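Local coordinates for ADP-dependent (S)-NAD(P)H-hydrate dehydratase (Enterococcus faecalis, PDB 2R3B), which probably catalyses the ADP-dependent dehydration of the S-form of NAD(P)HX, thereby repairing a damaged, hydrated form of NADH and NADPH, at residues V109-L123 with Q139-L153. Residues are numbered along the deposited sequence; the frame is centred on the assembly and turned at random.
Sequences VEQADVILIGPGLGL and QKQQWLIIDGSAITL
Gln-142 reaches the end of helix 102-111 and the turn that follows it with its side-chain amide. Its NE2 donates to Val-109 O at 2.7 Å and to Ala-112 O at 2.8 Å, both acceptors lying close to the amide plane. The other end of the amide is also held: Gln-142 OE1 accepts from Gln-139 N, which fixes the flip of the group. Gln-139 NE2 bonds to Glu-110 O at 3.0 Å, in the carbonyl plane and on a lone pair. Water 1 bridges Glu-110 OE2 and Gln-139 OE1.

Strands 114-117 and 143-147 run parallel, 11° apart. Trp-143 N, Ile-145 N and Asp-147 N donate to Asp-113 O, Ile-115 O and Ile-117 O, while Ile-115 N and Ile-117 N donate back to Trp-143 O and Ile-145 O. The bond from Ile-117 N to Ile-145 O is the straightest of these, with an N-H...O angle of 176°. With helix 125-137 the strands form a beta-alpha-beta unit in the central sheet of this ribokinase-like fold. Strand 46-50 pairs with the far edge of 114-117.

Apolar side chains meet on both faces. On one, Leu-116 CD1 lies 3.6 Å from Ile-145 CG2, and Val-114 CG1 touches Ile-145 CD1; helix 233-247 packs against Ile-145. On the other, Leu-144 CG is turned away from the backbone N and lies beside the carbonyl carbon. This carries CD1 toward strand 114-117, where it meets Ile-115 CG2 at 3.6 Å.

Beyond the strands, Gly-118 comes close to helix 149-156, with CA against Ala-150 CB. The same CA makes a CA-H...O contact with Asp-147 O at 3.3 Å. Ser-149 OG donates to Gly-122 O at 2.8 Å, tilted from the carbonyl plane. This holds the loop of Gly-122, a predicted (6S)-NADPHX-binding residue, against the start of the helix. Leu-123 CD2 rests on Leu-153 CD2, 3.7 Å away.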
loop_
_atom_site.group_PDB
_atom_site.type_symbol
_atom_site.label_atom_id
_atom_site.label_comp_id
_atom_site.label_asym_id
_atom_site.label_seq_id
_atom_site.Cartn_x
_atom_site.Cartn_y
_atom_site.Cartn_z
ATOM N N VAL B 109 -20.472 11.603 -15.309
ATOM C CA VAL B 109 -20.303 13.037 -15.569
ATOM C C VAL B 109 -21.635 13.802 -15.452
ATOM O O VAL B 109 -21.686 14.909 -14.900
ATOM C CB VAL B 109 -19.665 13.267 -16.962
ATOM C CG1 VAL B 109 -19.795 14.722 -17.359
ATOM C CG2 VAL B 109 -18.228 12.762 -16.957
ATOM N N GLU B 110 -22.718 13.199 -15.937
ATOM C CA GLU B 110 -24.056 13.819 -15.877
ATOM C C GLU B 110 -24.515 14.089 -14.434
ATOM O O GLU B 110 -25.152 15.106 -14.164
ATOM C CB GLU B 110 -25.062 12.932 -16.571
ATOM C CG GLU B 110 -26.371 13.601 -16.903
ATOM C CD GLU B 110 -27.357 13.664 -15.742
ATOM O OE1 GLU B 110 -27.277 12.827 -14.783
ATOM O OE2 GLU B 110 -28.269 14.547 -15.798
ATOM N N GLN B 111 -24.160 13.189 -13.523
ATOM C CA GLN B 111 -24.498 13.316 -12.102
ATOM C C GLN B 111 -23.551 14.188 -11.258
ATOM O O GLN B 111 -23.841 14.488 -10.094
ATOM C CB GLN B 111 -24.463 11.950 -11.468
ATOM C CG GLN B 111 -25.524 11.035 -11.973
ATOM C CD GLN B 111 -25.486 9.741 -11.205
ATOM O OE1 GLN B 111 -25.650 9.727 -9.972
ATOM N NE2 GLN B 111 -25.242 8.641 -11.910
ATOM N N ALA B 112 -22.411 14.549 -11.811
ATOM C CA ALA B 112 -21.376 15.225 -11.025
ATOM C C ALA B 112 -21.779 16.632 -10.629
ATOM O O ALA B 112 -22.433 17.343 -11.415
ATOM C CB ALA B 112 -20.098 15.269 -11.802
ATOM N N ASP B 113 -21.348 17.060 -9.435
ATOM C CA ASP B 113 -21.414 18.468 -9.065
ATOM C C ASP B 113 -20.169 19.225 -9.535
ATOM O O ASP B 113 -20.248 20.397 -9.835
ATOM C CB ASP B 113 -21.569 18.590 -7.539
ATOM C CG ASP B 113 -22.847 17.995 -7.051
ATOM O OD1 ASP B 113 -23.904 18.446 -7.532
ATOM O OD2 ASP B 113 -22.853 17.075 -6.204
ATOM N N VAL B 114 -19.033 18.537 -9.565
ATOM C CA VAL B 114 -17.694 19.075 -9.912
ATOM C C VAL B 114 -17.001 18.050 -10.783
ATOM O O VAL B 114 -17.009 16.853 -10.473
ATOM C CB VAL B 114 -16.842 19.318 -8.625
ATOM C CG1 VAL B 114 -15.468 19.981 -8.982
ATOM C CG2 VAL B 114 -17.649 20.166 -7.613
ATOM N N ILE B 115 -16.437 18.523 -11.889
ATOM C CA ILE B 115 -15.630 17.739 -12.793
ATOM C C ILE B 115 -14.232 18.347 -12.851
ATOM O O ILE B 115 -14.089 19.533 -13.153
ATOM C CB ILE B 115 -16.212 17.813 -14.222
ATOM C CG1 ILE B 115 -17.677 17.332 -14.232
ATOM C CG2 ILE B 115 -15.318 17.069 -15.232
ATOM C CD1 ILE B 115 -18.393 17.801 -15.483
ATOM N N LEU B 116 -13.213 17.519 -12.609
ATOM C CA LEU B 116 -11.824 17.866 -12.842
ATOM C C LEU B 116 -11.343 17.021 -14.000
ATOM O O LEU B 116 -11.466 15.770 -13.980
ATOM C CB LEU B 116 -10.967 17.570 -11.604
ATOM C CG LEU B 116 -9.451 17.581 -11.805
ATOM C CD1 LEU B 116 -8.966 19.008 -12.188
ATOM C CD2 LEU B 116 -8.699 17.071 -10.582
ATOM N N ILE B 117 -10.822 17.686 -15.022
ATOM C CA ILE B 117 -10.223 16.995 -16.145
ATOM C C ILE B 117 -8.795 17.478 -16.393
ATOM O O ILE B 117 -8.524 18.694 -16.449
ATOM C CB ILE B 117 -11.094 17.100 -17.430
ATOM C CG1 ILE B 117 -10.497 16.210 -18.555
ATOM C CG2 ILE B 117 -11.293 18.580 -17.837
ATOM C CD1 ILE B 117 -11.505 15.867 -19.668
ATOM N N GLY B 118 -7.867 16.524 -16.477
ATOM C CA GLY B 118 -6.525 16.842 -16.951
ATOM C C GLY B 118 -5.301 16.213 -16.316
ATOM O O GLY B 118 -4.303 16.028 -17.025
ATOM N N PRO B 119 -5.322 15.923 -14.991
ATOM C CA PRO B 119 -4.123 15.302 -14.387
ATOM C C PRO B 119 -3.699 13.997 -15.066
ATOM O O PRO B 119 -4.464 13.064 -15.131
ATOM C CB PRO B 119 -4.545 15.039 -12.934
ATOM C CG PRO B 119 -5.632 16.006 -12.669
ATOM C CD PRO B 119 -6.373 16.155 -13.974
ATOM N N GLY B 120 -2.490 13.967 -15.607
ATOM C CA GLY B 120 -1.987 12.800 -16.314
ATOM C C GLY B 120 -2.784 12.417 -17.558
ATOM O O GLY B 120 -2.700 11.277 -18.030
ATOM N N LEU B 121 -3.582 13.333 -18.102
ATOM C CA LEU B 121 -4.470 12.926 -19.200
ATOM C C LEU B 121 -3.702 12.673 -20.485
ATOM O O LEU B 121 -4.127 11.867 -21.339
ATOM C CB LEU B 121 -5.545 13.990 -19.437
ATOM C CG LEU B 121 -6.574 13.731 -20.527
ATOM C CD1 LEU B 121 -7.564 12.615 -20.201
ATOM C CD2 LEU B 121 -7.272 15.076 -20.806
ATOM N N GLY B 122 -2.590 13.362 -20.658
ATOM C CA GLY B 122 -1.837 13.221 -21.907
ATOM C C GLY B 122 -2.492 13.982 -23.051
ATOM O O GLY B 122 -3.374 14.816 -22.840
ATOM N N LEU B 123 -2.062 13.669 -24.275
ATOM C CA LEU B 123 -2.383 14.503 -25.435
ATOM C C LEU B 123 -2.900 13.683 -26.607
ATOM O O LEU B 123 -3.166 14.241 -27.669
ATOM C CB LEU B 123 -1.130 15.261 -25.865
ATOM C CG LEU B 123 -0.577 16.282 -24.867
ATOM C CD1 LEU B 123 0.845 16.676 -25.238
ATOM C CD2 LEU B 123 -1.476 17.538 -24.706
ATOM N N GLN B 139 -22.833 20.948 -17.960
ATOM C CA GLN B 139 -24.089 21.571 -17.564
ATOM C C GLN B 139 -23.784 22.817 -16.800
ATOM O O GLN B 139 -22.766 22.909 -16.079
ATOM C CB GLN B 139 -24.923 20.648 -16.680
ATOM C CG GLN B 139 -25.367 19.355 -17.343
ATOM C CD GLN B 139 -25.840 18.360 -16.329
ATOM O OE1 GLN B 139 -26.781 18.618 -15.610
ATOM N NE2 GLN B 139 -25.206 17.218 -16.272
ATOM N N LYS B 140 -24.689 23.777 -16.921
ATOM C CA LYS B 140 -24.426 25.114 -16.432
ATOM C C LYS B 140 -24.076 25.121 -14.957
ATOM O O LYS B 140 -23.203 25.873 -14.536
ATOM C CB LYS B 140 -25.639 26.010 -16.676
ATOM C CG LYS B 140 -25.361 27.477 -16.451
ATOM C CD LYS B 140 -26.597 28.310 -16.788
ATOM C CE LYS B 140 -26.451 29.756 -16.313
ATOM N NZ LYS B 140 -25.398 30.505 -17.085
ATOM N N GLN B 141 -24.756 24.302 -14.175
ATOM C CA GLN B 141 -24.562 24.312 -12.730
ATOM C C GLN B 141 -23.311 23.570 -12.217
ATOM O O GLN B 141 -22.999 23.625 -11.028
ATOM C CB GLN B 141 -25.782 23.766 -12.009
ATOM C CG GLN B 141 -25.932 22.238 -11.979
ATOM C CD GLN B 141 -26.314 21.633 -13.299
ATOM O OE1 GLN B 141 -26.690 22.343 -14.239
ATOM N NE2 GLN B 141 -26.218 20.300 -13.389
ATOM N N GLN B 142 -22.637 22.856 -13.099
ATOM C CA GLN B 142 -21.478 22.058 -12.719
ATOM C C GLN B 142 -20.196 22.895 -12.776
ATOM O O GLN B 142 -19.931 23.589 -13.750
ATOM C CB GLN B 142 -21.304 20.892 -13.692
ATOM C CG GLN B 142 -22.373 19.846 -13.642
ATOM C CD GLN B 142 -22.143 18.785 -14.669
ATOM O OE1 GLN B 142 -21.873 19.088 -15.851
ATOM N NE2 GLN B 142 -22.267 17.513 -14.246
ATOM N N TRP B 143 -19.355 22.770 -11.754
ATOM C CA TRP B 143 -18.007 23.302 -11.823
ATOM C C TRP B 143 -17.174 22.395 -12.712
ATOM O O TRP B 143 -17.258 21.174 -12.609
ATOM C CB TRP B 143 -17.397 23.354 -10.427
ATOM C CG TRP B 143 -17.999 24.384 -9.533
ATOM C CD1 TRP B 143 -18.917 24.194 -8.564
ATOM C CD2 TRP B 143 -17.675 25.765 -9.520
ATOM N NE1 TRP B 143 -19.206 25.380 -7.954
ATOM C CE2 TRP B 143 -18.434 26.359 -8.507
ATOM C CE3 TRP B 143 -16.772 26.547 -10.239
ATOM C CZ2 TRP B 143 -18.346 27.707 -8.209
ATOM C CZ3 TRP B 143 -16.687 27.893 -9.945
ATOM C CH2 TRP B 143 -17.461 28.454 -8.943
ATOM N N LEU B 144 -16.350 22.989 -13.567
ATOM C CA LEU B 144 -15.485 22.255 -14.464
ATOM C C LEU B 144 -14.079 22.823 -14.320
ATOM O O LEU B 144 -13.847 23.979 -14.699
ATOM C CB LEU B 144 -15.959 22.397 -15.916
ATOM C CG LEU B 144 -15.072 21.820 -17.019
ATOM C CD1 LEU B 144 -14.793 20.330 -16.775
ATOM C CD2 LEU B 144 -15.681 22.006 -18.411
ATOM N N ILE B 145 -13.144 22.023 -13.807
ATOM C CA ILE B 145 -11.748 22.439 -13.625
ATOM C C ILE B 145 -10.930 21.799 -14.732
ATOM O O ILE B 145 -10.958 20.585 -14.907
ATOM C CB ILE B 145 -11.209 22.009 -12.270
ATOM C CG1 ILE B 145 -12.146 22.479 -11.154
ATOM C CG2 ILE B 145 -9.743 22.507 -12.093
ATOM C CD1 ILE B 145 -12.009 21.630 -9.890
ATOM N N ILE B 146 -10.247 22.623 -15.515
ATOM C CA ILE B 146 -9.459 22.175 -16.671
ATOM C C ILE B 146 -8.006 22.432 -16.310
ATOM O O ILE B 146 -7.602 23.567 -16.117
ATOM C CB ILE B 146 -9.855 22.944 -17.934
ATOM C CG1 ILE B 146 -11.352 22.734 -18.216
ATOM C CG2 ILE B 146 -9.001 22.509 -19.163
ATOM C CD1 ILE B 146 -11.891 23.529 -19.430
ATOM N N ASP B 147 -7.236 21.355 -16.243
ATOM C CA ASP B 147 -5.911 21.338 -15.645
ATOM C C ASP B 147 -4.933 20.686 -16.613
ATOM O O ASP B 147 -5.316 19.883 -17.459
ATOM C CB ASP B 147 -5.995 20.529 -14.346
ATOM C CG ASP B 147 -4.676 20.418 -13.617
ATOM O OD1 ASP B 147 -4.079 21.472 -13.290
ATOM O OD2 ASP B 147 -4.228 19.267 -13.365
ATOM N N GLY B 148 -3.660 21.035 -16.509
ATOM C CA GLY B 148 -2.591 20.268 -17.175
ATOM C C GLY B 148 -2.734 20.195 -18.680
ATOM O O GLY B 148 -3.100 21.171 -19.330
ATOM N N SER B 149 -2.577 18.991 -19.212
ATOM C CA SER B 149 -2.709 18.775 -20.644
ATOM C C SER B 149 -4.093 19.048 -21.210
ATOM O O SER B 149 -4.216 19.260 -22.421
ATOM C CB SER B 149 -2.265 17.335 -21.000
ATOM O OG SER B 149 -3.213 16.369 -20.571
ATOM N N ALA B 150 -5.135 19.094 -20.371
ATOM C CA ALA B 150 -6.465 19.426 -20.829
ATOM C C ALA B 150 -6.496 20.925 -21.230
ATOM O O ALA B 150 -7.232 21.313 -22.129
ATOM C CB ALA B 150 -7.533 19.092 -19.771
ATOM N N ILE B 151 -5.660 21.744 -20.603
ATOM C CA ILE B 151 -5.566 23.165 -20.991
ATOM C C ILE B 151 -4.925 23.264 -22.389
ATOM O O ILE B 151 -5.415 23.984 -23.270
ATOM C CB ILE B 151 -4.730 23.988 -19.997
ATOM C CG1 ILE B 151 -5.323 23.904 -18.587
ATOM C CG2 ILE B 151 -4.678 25.496 -20.434
ATOM C CD1 ILE B 151 -4.475 24.539 -17.509
ATOM N N THR B 152 -3.844 22.530 -22.582
ATOM C CA THR B 152 -3.172 22.474 -23.873
ATOM C C THR B 152 -4.100 21.983 -24.970
ATOM O O THR B 152 -4.160 22.583 -26.050
ATOM C CB THR B 152 -1.941 21.597 -23.801
ATOM O OG1 THR B 152 -1.032 22.146 -22.849
ATOM C CG2 THR B 152 -1.227 21.495 -25.166
ATOM N N LEU B 153 -4.825 20.894 -24.724
ATOM C CA LEU B 153 -5.802 20.397 -25.713
ATOM C C LEU B 153 -6.931 21.389 -25.960
ATOM O O LEU B 153 -7.433 21.529 -27.096
ATOM C CB LEU B 153 -6.398 19.069 -25.246
ATOM C CG LEU B 153 -5.435 17.876 -25.213
ATOM C CD1 LEU B 153 -6.158 16.616 -24.715
ATOM C CD2 LEU B 153 -4.732 17.627 -26.560
HETATM O O HOH W 1 -28.371 16.799 -14.172
HETATM O O HOH W 2 -25.043 18.666 -11.222
HETATM O O HOH W 3 -22.038 22.232 -8.797
HETATM O O HOH W 4 -1.753 16.866 -17.473
#